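Local coordinates for putative cell invasion protein with MAC/Perforin domain (PDB 3KK7) that is a putative cell invasion protein of a human gut symbiont, built round a membrane-attack complex/perforin (MACPF) domain, and probably acts at membranes, at residues A[102-108]-A[159-165]; A[111-115]-A[135-140]; A[142-147]-A[224-228]; A[154-160]-A[239-243]. One frame throughout, in Å; residues are numbered along the deposited sequence.

Contact 1: A[102-108]-A[159-165]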
loop_
_atom_site.group_PDB
_atom_site.type_symbol
_atom_site.label_atom_id
_atom_site.label_comp_id
_atom_site.label_asym_id
_atom_site.label_seq_id
_atom_site.Cartn_x
_atom_site.Cartn_y
_atom_site.Cartn_z
ATOM N N GLU A 102 15.279 -24.257 -6.869
ATOM C CA GLU A 102 13.826 -24.263 -6.984
ATOM C C GLU A 102 13.451 -24.013 -8.447
ATOM O O GLU A 102 13.985 -23.104 -9.085
ATOM C CB GLU A 102 13.243 -23.151 -6.103
ATOM C CG GLU A 102 11.873 -23.442 -5.512
ATOM C CD GLU A 102 11.943 -24.222 -4.180
ATOM O OE1 GLU A 102 12.539 -23.701 -3.197
ATOM O OE2 GLU A 102 11.376 -25.349 -4.111
ATOM N N THR A 103 12.563 -24.832 -8.993
ATOM C CA THR A 103 11.934 -24.500 -10.271
ATOM C C THR A 103 10.419 -24.497 -10.064
ATOM O O THR A 103 9.873 -25.295 -9.294
ATOM C CB THR A 103 12.342 -25.451 -11.389
ATOM O OG1 THR A 103 11.944 -26.771 -11.049
ATOM C CG2 THR A 103 13.852 -25.421 -11.608
ATOM N N LYS A 104 9.761 -23.533 -10.681
ATOM C CA LYS A 104 8.312 -23.425 -10.632
ATOM C C LYS A 104 7.909 -23.022 -12.035
ATOM O O LYS A 104 8.564 -22.182 -12.632
ATOM C CB LYS A 104 7.809 -22.304 -9.695
ATOM C CG LYS A 104 8.543 -22.026 -8.396
ATOM C CD LYS A 104 8.244 -20.558 -7.994
ATOM C CE LYS A 104 8.747 -20.150 -6.587
ATOM N NZ LYS A 104 8.300 -18.751 -6.287
ATOM N N ALA A 105 6.822 -23.593 -12.530
ATOM C CA ALA A 105 6.257 -23.222 -13.824
ATOM C C ALA A 105 4.786 -22.908 -13.597
ATOM O O ALA A 105 4.134 -23.537 -12.780
ATOM C CB ALA A 105 6.422 -24.362 -14.846
ATOM N N LEU A 106 4.274 -21.921 -14.313
ATOM C CA LEU A 106 2.865 -21.562 -14.227
ATOM C C LEU A 106 2.303 -21.330 -15.627
ATOM O O LEU A 106 2.870 -20.579 -16.402
ATOM C CB LEU A 106 2.707 -20.289 -13.401
ATOM C CG LEU A 106 1.279 -19.862 -13.090
ATOM C CD1 LEU A 106 0.569 -20.974 -12.272
ATOM C CD2 LEU A 106 1.333 -18.518 -12.348
ATOM N N SER A 107 1.188 -21.972 -15.932
ATOM C CA SER A 107 0.472 -21.723 -17.160
ATOM C C SER A 107 -0.872 -21.109 -16.821
ATOM O O SER A 107 -1.536 -21.551 -15.882
ATOM C CB SER A 107 0.224 -23.018 -17.880
ATOM O OG SER A 107 1.431 -23.690 -18.134
ATOM N N TYR A 108 -1.287 -20.122 -17.618
ATOM C CA TYR A 108 -2.514 -19.393 -17.369
ATOM C C TYR A 108 -3.121 -18.845 -18.652
ATOM O O TYR A 108 -2.468 -18.144 -19.420
ATOM C CB TYR A 108 -2.288 -18.294 -16.309
ATOM C CG TYR A 108 -1.211 -17.243 -16.580
ATOM C CD1 TYR A 108 0.151 -17.544 -16.461
ATOM C CD2 TYR A 108 -1.564 -15.923 -16.895
ATOM C CE1 TYR A 108 1.148 -16.558 -16.701
ATOM C CE2 TYR A 108 -0.596 -14.931 -17.121
ATOM C CZ TYR A 108 0.755 -15.247 -17.026
ATOM O OH TYR A 108 1.689 -14.254 -17.244
ATOM N N HIS A 159 -0.733 -18.162 -21.563
ATOM C CA HIS A 159 0.516 -17.591 -21.042
ATOM C C HIS A 159 1.261 -18.550 -20.137
ATOM O O HIS A 159 0.672 -19.447 -19.550
ATOM C CB HIS A 159 0.236 -16.320 -20.275
ATOM C CG HIS A 159 -0.679 -15.395 -20.996
ATOM N ND1 HIS A 159 -0.229 -14.498 -21.934
ATOM C CD2 HIS A 159 -2.024 -15.250 -20.942
ATOM C CE1 HIS A 159 -1.264 -13.842 -22.434
ATOM N NE2 HIS A 159 -2.362 -14.278 -21.848
ATOM N N GLY A 160 2.568 -18.336 -20.032
ATOM C CA GLY A 160 3.454 -19.206 -19.243
ATOM C C GLY A 160 4.492 -18.392 -18.491
ATOM O O GLY A 160 4.875 -17.328 -18.941
ATOM N N GLU A 161 4.905 -18.887 -17.326
ATOM C CA GLU A 161 6.016 -18.303 -16.570
ATOM C C GLU A 161 6.878 -19.418 -16.018
ATOM O O GLU A 161 6.360 -20.457 -15.593
ATOM C CB GLU A 161 5.526 -17.407 -15.442
ATOM C CG GLU A 161 6.654 -16.668 -14.719
ATOM C CD GLU A 161 6.193 -15.862 -13.528
ATOM O OE1 GLU A 161 4.984 -15.738 -13.305
ATOM O OE2 GLU A 161 7.051 -15.347 -12.806
ATOM N N LEU A 162 8.190 -19.231 -16.065
ATOM C CA LEU A 162 9.127 -20.201 -15.487
ATOM C C LEU A 162 9.995 -19.460 -14.498
ATOM O O LEU A 162 10.307 -18.284 -14.718
ATOM C CB LEU A 162 9.990 -20.875 -16.578
ATOM C CG LEU A 162 11.104 -21.879 -16.237
ATOM C CD1 LEU A 162 10.569 -23.100 -15.498
ATOM C CD2 LEU A 162 11.881 -22.350 -17.501
ATOM N N SER A 163 10.362 -20.134 -13.409
ATOM C CA SER A 163 11.317 -19.590 -12.461
ATOM C C SER A 163 12.392 -20.606 -12.124
ATOM O O SER A 163 12.107 -21.762 -11.804
ATOM C CB SER A 163 10.634 -19.110 -11.191
ATOM O OG SER A 163 11.516 -18.282 -10.452
ATOM N N ILE A 164 13.635 -20.168 -12.222
ATOM C CA ILE A 164 14.787 -21.014 -11.976
ATOM C C ILE A 164 15.589 -20.241 -10.964
ATOM O O ILE A 164 16.051 -19.137 -11.273
ATOM C CB ILE A 164 15.601 -21.229 -13.275
ATOM C CG1 ILE A 164 14.725 -21.938 -14.306
ATOM C CG2 ILE A 164 16.894 -22.009 -13.012
ATOM C CD1 ILE A 164 15.426 -22.299 -15.574
ATOM N N GLU A 165 15.733 -20.802 -9.768
ATOM C CA GLU A 165 16.318 -20.077 -8.634
ATOM C C GLU A 165 17.417 -20.861 -7.935
ATOM O O GLU A 165 17.234 -22.036 -7.558
ATOM C CB GLU A 165 15.232 -19.755 -7.598
ATOM C CG GLU A 165 14.099 -18.991 -8.186
ATOM C CD GLU A 165 13.060 -18.517 -7.188
ATOM O OE1 GLU A 165 12.848 -19.140 -6.114
ATOM O OE2 GLU A 165 12.435 -17.504 -7.527
HETATM O O HOH W 1 3.340 -14.885 -19.102
#

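Contact 2: A[111-115]-A[135-140]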
loop_
_atom_site.group_PDB
_atom_site.type_symbol
_atom_site.label_atom_id
_atom_site.label_comp_id
_atom_site.label_asym_id
_atom_site.label_seq_id
_atom_site.Cartn_x
_atom_site.Cartn_y
_atom_site.Cartn_z
ATOM N N PHE A 111 -5.830 -13.559 -17.091
ATOM C CA PHE A 111 -5.201 -12.862 -15.989
ATOM C C PHE A 111 -5.854 -13.125 -14.646
ATOM O O PHE A 111 -5.250 -12.850 -13.633
ATOM C CB PHE A 111 -4.970 -11.395 -16.357
ATOM C CG PHE A 111 -4.030 -11.268 -17.517
ATOM C CD1 PHE A 111 -2.661 -11.455 -17.339
ATOM C CD2 PHE A 111 -4.505 -11.122 -18.801
ATOM C CE1 PHE A 111 -1.776 -11.415 -18.446
ATOM C CE2 PHE A 111 -3.641 -11.101 -19.898
ATOM C CZ PHE A 111 -2.284 -11.251 -19.723
ATOM N N ASP A 112 -7.026 -13.739 -14.612
ATOM C CA ASP A 112 -7.540 -14.237 -13.343
ATOM C C ASP A 112 -6.885 -15.558 -13.025
ATOM O O ASP A 112 -6.500 -15.820 -11.876
ATOM C CB ASP A 112 -9.053 -14.378 -13.364
ATOM C CG ASP A 112 -9.744 -13.049 -13.295
ATOM O OD1 ASP A 112 -9.131 -12.063 -12.808
ATOM O OD2 ASP A 112 -10.921 -12.992 -13.704
ATOM N N ARG A 113 -6.716 -16.386 -14.045
ATOM C CA ARG A 113 -6.028 -17.659 -13.867
ATOM C C ARG A 113 -4.565 -17.463 -13.443
ATOM O O ARG A 113 -3.976 -18.398 -12.939
ATOM C CB ARG A 113 -6.077 -18.498 -15.141
ATOM C CG ARG A 113 -7.494 -18.805 -15.676
ATOM C CD ARG A 113 -8.169 -19.937 -14.996
ATOM N NE ARG A 113 -7.309 -21.110 -14.910
ATOM C CZ ARG A 113 -7.578 -22.177 -14.167
ATOM N NH1 ARG A 113 -8.713 -22.236 -13.464
ATOM N NH2 ARG A 113 -6.724 -23.193 -14.139
ATOM N N LEU A 114 -3.989 -16.275 -13.671
ATOM C CA LEU A 114 -2.623 -15.947 -13.226
ATOM C C LEU A 114 -2.385 -16.345 -11.760
ATOM O O LEU A 114 -1.299 -16.823 -11.388
ATOM C CB LEU A 114 -2.349 -14.443 -13.394
ATOM C CG LEU A 114 -0.998 -13.899 -12.918
ATOM C CD1 LEU A 114 0.237 -14.671 -13.486
ATOM C CD2 LEU A 114 -0.910 -12.402 -13.265
ATOM N N GLU A 115 -3.433 -16.162 -10.956
ATOM C CA GLU A 115 -3.399 -16.473 -9.534
ATOM C C GLU A 115 -4.032 -17.830 -9.152
ATOM O O GLU A 115 -4.324 -18.079 -7.994
ATOM C CB GLU A 115 -4.035 -15.313 -8.755
ATOM C CG GLU A 115 -3.066 -14.181 -8.534
ATOM C CD GLU A 115 -1.918 -14.589 -7.621
ATOM O OE1 GLU A 115 -2.136 -14.710 -6.385
ATOM O OE2 GLU A 115 -0.802 -14.816 -8.150
ATOM N N PHE A 135 -1.964 -6.176 -9.457
ATOM C CA PHE A 135 -1.022 -7.213 -9.816
ATOM C C PHE A 135 -1.362 -7.770 -11.198
ATOM O O PHE A 135 -0.497 -7.884 -12.050
ATOM C CB PHE A 135 -1.015 -8.336 -8.793
ATOM C CG PHE A 135 -0.179 -9.488 -9.204
ATOM C CD1 PHE A 135 1.192 -9.338 -9.320
ATOM C CD2 PHE A 135 -0.756 -10.713 -9.510
ATOM C CE1 PHE A 135 1.986 -10.382 -9.731
ATOM C CE2 PHE A 135 0.016 -11.783 -9.922
ATOM C CZ PHE A 135 1.388 -11.625 -10.047
ATOM N N LYS A 136 -2.631 -8.106 -11.419
ATOM C CA LYS A 136 -3.048 -8.709 -12.698
ATOM C C LYS A 136 -2.875 -7.726 -13.858
ATOM O O LYS A 136 -2.479 -8.106 -14.967
ATOM C CB LYS A 136 -4.501 -9.184 -12.633
ATOM C CG LYS A 136 -4.749 -10.268 -11.633
ATOM C CD LYS A 136 -6.221 -10.605 -11.490
ATOM C CE LYS A 136 -6.384 -11.775 -10.518
ATOM N NZ LYS A 136 -7.811 -12.041 -10.183
ATOM N N PHE A 137 -3.171 -6.464 -13.578
ATOM C CA PHE A 137 -2.995 -5.412 -14.562
ATOM C C PHE A 137 -1.528 -5.282 -14.977
ATOM O O PHE A 137 -1.222 -5.197 -16.144
ATOM C CB PHE A 137 -3.516 -4.071 -14.021
ATOM C CG PHE A 137 -3.252 -2.886 -14.960
ATOM C CD1 PHE A 137 -4.112 -2.618 -16.025
ATOM C CD2 PHE A 137 -2.133 -2.082 -14.789
ATOM C CE1 PHE A 137 -3.867 -1.579 -16.889
ATOM C CE2 PHE A 137 -1.881 -1.022 -15.655
ATOM C CZ PHE A 137 -2.753 -0.772 -16.708
ATOM N N GLY A 138 -0.633 -5.283 -13.998
ATOM C CA GLY A 138 0.796 -5.167 -14.246
ATOM C C GLY A 138 1.342 -6.327 -15.037
ATOM O O GLY A 138 2.195 -6.156 -15.905
ATOM N N ARG A 139 0.856 -7.524 -14.773
ATOM C CA ARG A 139 1.360 -8.651 -15.524
ATOM C C ARG A 139 0.942 -8.479 -16.982
ATOM O O ARG A 139 1.794 -8.576 -17.868
ATOM C CB ARG A 139 0.921 -10.004 -14.930
ATOM C CG ARG A 139 1.217 -11.248 -15.783
ATOM C CD ARG A 139 2.683 -11.376 -16.130
ATOM N NE ARG A 139 3.539 -11.536 -14.942
ATOM C CZ ARG A 139 3.852 -12.696 -14.377
ATOM N NH1 ARG A 139 3.350 -13.854 -14.829
ATOM N NH2 ARG A 139 4.652 -12.702 -13.326
ATOM N N GLN A 140 -0.337 -8.176 -17.221
ATOM C CA GLN A 140 -0.828 -8.013 -18.580
ATOM C C GLN A 140 -0.083 -6.896 -19.301
ATOM O O GLN A 140 0.208 -7.007 -20.465
ATOM C CB GLN A 140 -2.335 -7.705 -18.632
ATOM C CG GLN A 140 -2.848 -7.598 -20.086
ATOM C CD GLN A 140 -4.349 -7.499 -20.216
ATOM O OE1 GLN A 140 -5.070 -7.308 -19.245
ATOM N NE2 GLN A 140 -4.829 -7.622 -21.430
#

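Contact 3: A[142-147]-A[224-228]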
loop_
_atom_site.group_PDB
_atom_site.type_symbol
_atom_site.label_atom_id
_atom_site.label_comp_id
_atom_site.label_asym_id
_atom_site.label_seq_id
_atom_site.Cartn_x
_atom_site.Cartn_y
_atom_site.Cartn_z
ATOM N N THR A 142 2.985 -5.909 -18.798
ATOM C CA THR A 142 4.275 -6.452 -19.129
ATOM C C THR A 142 4.188 -7.394 -20.312
ATOM O O THR A 142 5.009 -7.302 -21.237
ATOM C CB THR A 142 4.908 -7.214 -17.920
ATOM O OG1 THR A 142 4.981 -6.337 -16.799
ATOM C CG2 THR A 142 6.310 -7.727 -18.255
ATOM N N ILE A 143 3.210 -8.307 -20.293
ATOM C CA ILE A 143 3.069 -9.237 -21.422
ATOM C C ILE A 143 2.938 -8.417 -22.702
ATOM O O ILE A 143 3.645 -8.666 -23.677
ATOM C CB ILE A 143 1.842 -10.169 -21.355
ATOM C CG1 ILE A 143 1.812 -10.965 -20.053
ATOM C CG2 ILE A 143 1.854 -11.133 -22.539
ATOM C CD1 ILE A 143 3.060 -11.751 -19.775
ATOM N N LYS A 144 2.070 -7.416 -22.679
ATOM C CA LYS A 144 1.844 -6.616 -23.865
ATOM C C LYS A 144 3.097 -5.857 -24.319
ATOM O O LYS A 144 3.301 -5.700 -25.509
ATOM C CB LYS A 144 0.672 -5.661 -23.668
ATOM C CG LYS A 144 -0.688 -6.326 -23.639
ATOM C CD LYS A 144 -1.786 -5.257 -23.763
ATOM C CE LYS A 144 -3.156 -5.851 -23.886
ATOM N NZ LYS A 144 -4.183 -4.788 -24.121
ATOM N N GLU A 145 3.949 -5.446 -23.386
ATOM C CA GLU A 145 5.172 -4.713 -23.739
ATOM C C GLU A 145 6.274 -5.650 -24.156
ATOM O O GLU A 145 7.169 -5.246 -24.889
ATOM C CB GLU A 145 5.685 -3.861 -22.571
ATOM C CG GLU A 145 4.833 -2.659 -22.253
ATOM C CD GLU A 145 5.150 -2.010 -20.916
ATOM O OE1 GLU A 145 6.063 -2.459 -20.196
ATOM O OE2 GLU A 145 4.469 -1.021 -20.575
ATOM N N THR A 146 6.237 -6.894 -23.681
ATOM C CA THR A 146 7.339 -7.847 -23.921
ATOM C C THR A 146 7.192 -8.581 -25.222
ATOM O O THR A 146 8.184 -9.027 -25.800
ATOM C CB THR A 146 7.390 -8.907 -22.842
ATOM O OG1 THR A 146 7.488 -8.266 -21.577
ATOM C CG2 THR A 146 8.555 -9.820 -23.039
ATOM N N PHE A 147 5.955 -8.749 -25.656
ATOM C CA PHE A 147 5.685 -9.526 -26.847
ATOM C C PHE A 147 5.190 -8.623 -27.945
ATOM O O PHE A 147 4.443 -7.676 -27.709
ATOM C CB PHE A 147 4.741 -10.700 -26.564
ATOM C CG PHE A 147 5.356 -11.719 -25.676
ATOM C CD1 PHE A 147 6.226 -12.655 -26.194
ATOM C CD2 PHE A 147 5.161 -11.681 -24.309
ATOM C CE1 PHE A 147 6.859 -13.569 -25.357
ATOM C CE2 PHE A 147 5.777 -12.582 -23.483
ATOM C CZ PHE A 147 6.626 -13.534 -24.005
ATOM N N ALA A 224 11.414 -16.493 -16.994
ATOM C CA ALA A 224 11.034 -16.546 -18.393
ATOM C C ALA A 224 9.512 -16.448 -18.481
ATOM O O ALA A 224 8.803 -17.130 -17.726
ATOM C CB ALA A 224 11.520 -17.858 -19.022
ATOM N N LEU A 225 9.026 -15.605 -19.395
ATOM C CA LEU A 225 7.605 -15.517 -19.691
ATOM C C LEU A 225 7.387 -16.081 -21.077
ATOM O O LEU A 225 8.249 -15.941 -21.944
ATOM C CB LEU A 225 7.114 -14.074 -19.631
ATOM C CG LEU A 225 7.461 -13.323 -18.350
ATOM C CD1 LEU A 225 7.135 -11.858 -18.536
ATOM C CD2 LEU A 225 6.706 -13.933 -17.195
ATOM N N PHE A 226 6.239 -16.729 -21.266
ATOM C CA PHE A 226 5.881 -17.365 -22.519
ATOM C C PHE A 226 4.537 -16.845 -23.029
ATOM O O PHE A 226 3.588 -16.570 -22.249
ATOM C CB PHE A 226 5.774 -18.892 -22.366
ATOM C CG PHE A 226 7.049 -19.566 -21.924
ATOM C CD1 PHE A 226 7.497 -19.458 -20.624
ATOM C CD2 PHE A 226 7.764 -20.341 -22.786
ATOM C CE1 PHE A 226 8.641 -20.089 -20.225
ATOM C CE2 PHE A 226 8.912 -20.955 -22.381
ATOM C CZ PHE A 226 9.341 -20.834 -21.101
ATOM N N TYR A 227 4.462 -16.726 -24.348
ATOM C CA TYR A 227 3.237 -16.347 -25.015
ATOM C C TYR A 227 2.982 -17.314 -26.157
ATOM O O TYR A 227 3.708 -17.318 -27.139
ATOM C CB TYR A 227 3.335 -14.901 -25.498
ATOM C CG TYR A 227 2.071 -14.404 -26.160
ATOM C CD1 TYR A 227 1.866 -14.583 -27.520
ATOM C CD2 TYR A 227 1.073 -13.723 -25.424
ATOM C CE1 TYR A 227 0.695 -14.113 -28.138
ATOM C CE2 TYR A 227 -0.101 -13.247 -26.050
ATOM C CZ TYR A 227 -0.268 -13.449 -27.402
ATOM O OH TYR A 227 -1.392 -13.005 -28.033
ATOM N N GLY A 228 1.960 -18.157 -25.993
ATOM C CA GLY A 228 1.574 -19.181 -26.981
ATOM C C GLY A 228 0.191 -19.010 -27.621
ATOM O O GLY A 228 -0.782 -18.572 -26.975
#

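Contact 4: A[154-160]-A[239-243]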
loop_
_atom_site.group_PDB
_atom_site.type_symbol
_atom_site.label_atom_id
_atom_site.label_comp_id
_atom_site.label_asym_id
_atom_site.label_seq_id
_atom_site.Cartn_x
_atom_site.Cartn_y
_atom_site.Cartn_z
ATOM N N SER A 154 -7.774 -13.936 -28.621
ATOM C CA SER A 154 -7.547 -14.279 -27.224
ATOM C C SER A 154 -8.021 -15.708 -26.832
ATOM O O SER A 154 -7.490 -16.296 -25.897
ATOM C CB SER A 154 -8.194 -13.227 -26.299
ATOM O OG SER A 154 -9.599 -13.418 -26.221
ATOM N N GLU A 155 -9.012 -16.254 -27.529
ATOM C CA GLU A 155 -9.491 -17.617 -27.259
ATOM C C GLU A 155 -8.410 -18.646 -27.364
ATOM O O GLU A 155 -8.447 -19.640 -26.657
ATOM C CB GLU A 155 -10.560 -18.018 -28.254
ATOM C CG GLU A 155 -11.857 -17.295 -28.082
ATOM C CD GLU A 155 -12.944 -18.207 -27.595
ATOM O OE1 GLU A 155 -12.953 -18.476 -26.361
ATOM O OE2 GLU A 155 -13.777 -18.646 -28.454
ATOM N N LYS A 156 -7.481 -18.431 -28.279
ATOM C CA LYS A 156 -6.378 -19.351 -28.488
ATOM C C LYS A 156 -5.144 -19.054 -27.639
ATOM O O LYS A 156 -4.221 -19.860 -27.589
ATOM C CB LYS A 156 -5.973 -19.349 -29.968
ATOM C CG LYS A 156 -7.112 -19.653 -30.938
ATOM C CD LYS A 156 -6.633 -19.968 -32.346
ATOM C CE LYS A 156 -7.830 -20.300 -33.270
ATOM N NZ LYS A 156 -8.559 -19.048 -33.669
ATOM N N VAL A 157 -5.131 -17.912 -26.978
ATOM C CA VAL A 157 -3.976 -17.464 -26.234
ATOM C C VAL A 157 -3.835 -18.171 -24.889
ATOM O O VAL A 157 -4.819 -18.349 -24.168
ATOM C CB VAL A 157 -4.052 -15.921 -26.012
ATOM C CG1 VAL A 157 -3.090 -15.446 -24.946
ATOM C CG2 VAL A 157 -3.811 -15.206 -27.339
ATOM N N VAL A 158 -2.618 -18.602 -24.573
ATOM C CA VAL A 158 -2.279 -19.038 -23.222
ATOM C C VAL A 158 -0.902 -18.491 -22.847
ATOM O O VAL A 158 -0.028 -18.342 -23.710
ATOM C CB VAL A 158 -2.381 -20.569 -23.036
ATOM C CG1 VAL A 158 -1.442 -21.310 -23.948
ATOM C CG2 VAL A 158 -2.133 -20.953 -21.606
ATOM N N HIS A 159 -0.733 -18.162 -21.563
ATOM C CA HIS A 159 0.516 -17.591 -21.042
ATOM C C HIS A 159 1.261 -18.550 -20.137
ATOM O O HIS A 159 0.672 -19.447 -19.550
ATOM C CB HIS A 159 0.236 -16.320 -20.275
ATOM C CG HIS A 159 -0.679 -15.395 -20.996
ATOM N ND1 HIS A 159 -0.229 -14.498 -21.934
ATOM C CD2 HIS A 159 -2.024 -15.250 -20.942
ATOM C CE1 HIS A 159 -1.264 -13.842 -22.434
ATOM N NE2 HIS A 159 -2.362 -14.278 -21.848
ATOM N N GLY A 160 2.568 -18.336 -20.032
ATOM C CA GLY A 160 3.454 -19.206 -19.243
ATOM C C GLY A 160 4.492 -18.392 -18.491
ATOM O O GLY A 160 4.875 -17.328 -18.941
ATOM N N LYS A 239 -5.472 -25.656 -22.726
ATOM C CA LYS A 239 -4.374 -24.787 -23.129
ATOM C C LYS A 239 -3.314 -24.765 -22.038
ATOM O O LYS A 239 -2.134 -24.798 -22.330
ATOM C CB LYS A 239 -4.852 -23.368 -23.431
ATOM C CG LYS A 239 -5.837 -23.235 -24.598
ATOM C CD LYS A 239 -6.115 -21.752 -24.982
ATOM C CE LYS A 239 -6.845 -20.918 -23.882
ATOM N NZ LYS A 239 -7.200 -19.488 -24.282
ATOM N N GLU A 240 -3.748 -24.744 -20.782
ATOM C CA GLU A 240 -2.810 -24.740 -19.642
ATOM C C GLU A 240 -1.984 -26.036 -19.578
ATOM O O GLU A 240 -0.784 -25.966 -19.340
ATOM C CB GLU A 240 -3.531 -24.407 -18.326
ATOM C CG GLU A 240 -3.903 -22.895 -18.267
ATOM C CD GLU A 240 -4.788 -22.501 -17.104
ATOM O OE1 GLU A 240 -4.857 -23.265 -16.146
ATOM O OE2 GLU A 240 -5.423 -21.428 -17.140
ATOM N N LYS A 241 -2.607 -27.192 -19.855
ATOM C CA LYS A 241 -1.886 -28.457 -19.903
ATOM C C LYS A 241 -0.916 -28.427 -21.093
ATOM O O LYS A 241 0.224 -28.887 -20.972
ATOM C CB LYS A 241 -2.840 -29.667 -19.963
ATOM C CG LYS A 241 -2.177 -31.043 -19.719
ATOM N N ASP A 242 -1.330 -27.848 -22.218
ATOM C CA ASP A 242 -0.406 -27.707 -23.339
ATOM C C ASP A 242 0.798 -26.837 -22.959
ATOM O O ASP A 242 1.938 -27.155 -23.255
ATOM C CB ASP A 242 -1.100 -27.143 -24.580
ATOM C CG ASP A 242 -2.092 -28.133 -25.217
ATOM O OD1 ASP A 242 -2.098 -29.321 -24.836
ATOM O OD2 ASP A 242 -2.867 -27.729 -26.111
HETATM N N MSE A 243 0.554 -25.746 -22.261
HETATM C CA MSE A 243 1.648 -24.848 -21.873
HETATM C C MSE A 243 2.533 -25.520 -20.802
HETATM O O MSE A 243 3.774 -25.480 -20.899
HETATM C CB MSE A 243 1.079 -23.501 -21.413
HETATM C CG MSE A 243 2.117 -22.509 -20.882
HETATM SE SE MSE A 243 3.344 -21.840 -22.217
HETATM C CE MSE A 243 2.080 -20.747 -23.253
#

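Contact 1: A[102-108]-A[159-165]
Glu102 to Tyr108 and His159 to Glu165 pair as neighbouring antiparallel strands in the bent central sheet of the MACPF domain. They belong to the long strands 93-108 and 157-173, and the short segments run at 170° to each other. Glu102/Glu165, Lys104/Ser163, Leu106/Glu161 and Tyr108/His159 are the hydrogen-bonded pairs, each with two N-H to O bonds. Leu106 N to Glu161 O is 2.9 Å and Glu161 N to Leu106 O is 2.8 Å. Between the Glu102/Glu165 and Lys104/Ser163 pairs, Thr103 CA lies 3.1 Å from Ser163 O in a CA-H...O contact.

At one end the Tyr108 ring folds back over its partner. Its CG sits between the backbone N and the carbonyl carbon (chi1 57°). This brings one ring face over His159 CB, 3.5 Å from the ring centroid. A water joins Tyr108 OH and Gly160 O, at 2.6 and 2.9 Å. Tyr108 OH also meets Arg139. Farther along, Lys104 NZ stays 4.5 Å from Glu165 OE2. The pairing therefore rests on backbone bonds, while Lys104 and Glu161 find their salt-bridge partners, Asp337 and Arg139, outside the two segments.

Contact 2: A[111-115]-A[135-140]
Lys136 NZ makes a salt bridge to Asp112 OD1 at 2.9 Å, coming from above the carboxylate plane rather than within it. The lysine chain is extended beyond CG. Its CD passes 3.3 Å from Phe111 O on the way to the acid. Asp112 O accepts from Glu115 N within the turn.

The Phe111 ring lies against Gln140. Gln140 CB sits over the ring centre, 3.7 Å from the centroid, and the amide plane is turned only 13° from the ring, so the two flat groups stack. The loop after strand 93-108 thus packs on helix 133-146 within the MACPF domain, with a short 3-10 turn at 113-114.

Leu114 enters between two helix side chains. Its CD2 is 3.5 Å from Phe135 CE2 and 3.4 Å from Arg139 CB. Its other methyl, CD1, lies 3.5 Å from Arg139 NH1. That nitrogen's polar partners are on strands 93-108 and 157-173. Arg139 NH2 bonds to Ser67 O. Glu115 OE2 touches Phe135 CE2 at 3.6 Å, with its carboxylate nearly perpendicular to the ring. The same oxygen takes a hydrogen bond from Phe120 N, and Glu115 OE1 bonds with Thr121 OG1.

Contact 3: A[142-147]-A[224-228]
Thr142 CG2 and Leu225 CD1 meet at 4.2 Å where the last turn of helix 133-146 passes over strand 220-230. No hydrogen bond crosses here, and the contact is apolar packing. Thr142 turns its hydroxyl to Gly138 O, one turn back, and to Thr66 O.

Ile143 uses both of its branches. CD1 reaches Leu225 CD1 at 4.3 Å. CG2, placed anti to the backbone N, lies 4.0 Å from Tyr227 CD2.

Thr146 closes the helix. Its N and its OG1 both donate to Thr142 O, the hydroxyl at 2.7 Å and from above the carbonyl plane. Thr142 O is thus gripped twice, and the OG1 bond ties the threonine side chain to its own helix. Thr146 CG2 rests on one face of the Phe147 ring, offset toward the rim.

Phe147 is the first residue to leave helical geometry. Its CB points toward the strand, and its ring lies against Leu225 and Tyr227. The opposite face carries Tyr227 CB over its centre, 3.6 Å from the centroid in a CH-pi contact. Leu225 O lies at the ring edge, in plane, 3.6 Å from Phe147 CZ. The Phe147 and Tyr227 rings are near parallel at 28°, but slid apart so that they barely overlap. Tyr227 OH bonds to Asp152.

The axes of helix segment 142-146 and strand segment 224-228 cross at -78° and approach to 9.9 Å. Strand 220-230 runs between strands 157-173 and 288-298, while Phe226 points away from helix 133-146 and touches helix 236-249.

Contact 4: A[154-160]-A[239-243]
Lys239 reaches from helix 236-249 to the start of strand 157-173. Its CB packs 3.8 Å from Val158 CB. CD then passes 3.6 Å from Glu155 O. The chain bends at chi3 (-65°), which takes CE to 3.3 Å from Val157 O. At the tip, NZ donates to two carbonyls: Glu155 O at 2.7 Å, well above its carbonyl plane, and Val157 O at 2.6 Å, tilted 33° from the plane. The buried lysine end is thus gripped by backbone oxygens where the loop turns into the strand.

In this MACPF domain helix 236-249 packs on the bent sheet, its segment 239-243 crossing strand segment 157-160 at -43°. One turn on, selenomethionine Met243 bends at chi2 and chi3. Its CE meets Val158 CG1 at 3.6 Å, and the two side chains slide past each other in opposite directions. Its SE lies 4.0 Å from Gly160 CA, where no side chain intervenes. Glu240, next to Lys239 in sequence, turns its carboxylate to Arg113 and Lys116.

All four contacts lie in the MACPF domain, with centres 12 to 14 Å apart. Strand 157-173 serves contacts 1 and 4, which share His159 and Gly160. Helix 133-146 serves contacts 2 and 3. Along the chain, contact 2 falls between the two strands of contact 1 and closes before contacts 3 and 4 open. Contacts 3 and 4 interleave, and both cross contact 1. Strands 93-108, 157-173 and 220-230 are consecutive neighbours in one sheet, with helix 133-146 packed on one face and helix 236-249 on the other. Contact 2 also touches contacts 1 and 4 through salt bridges, so the loop is joined to both strand and helix.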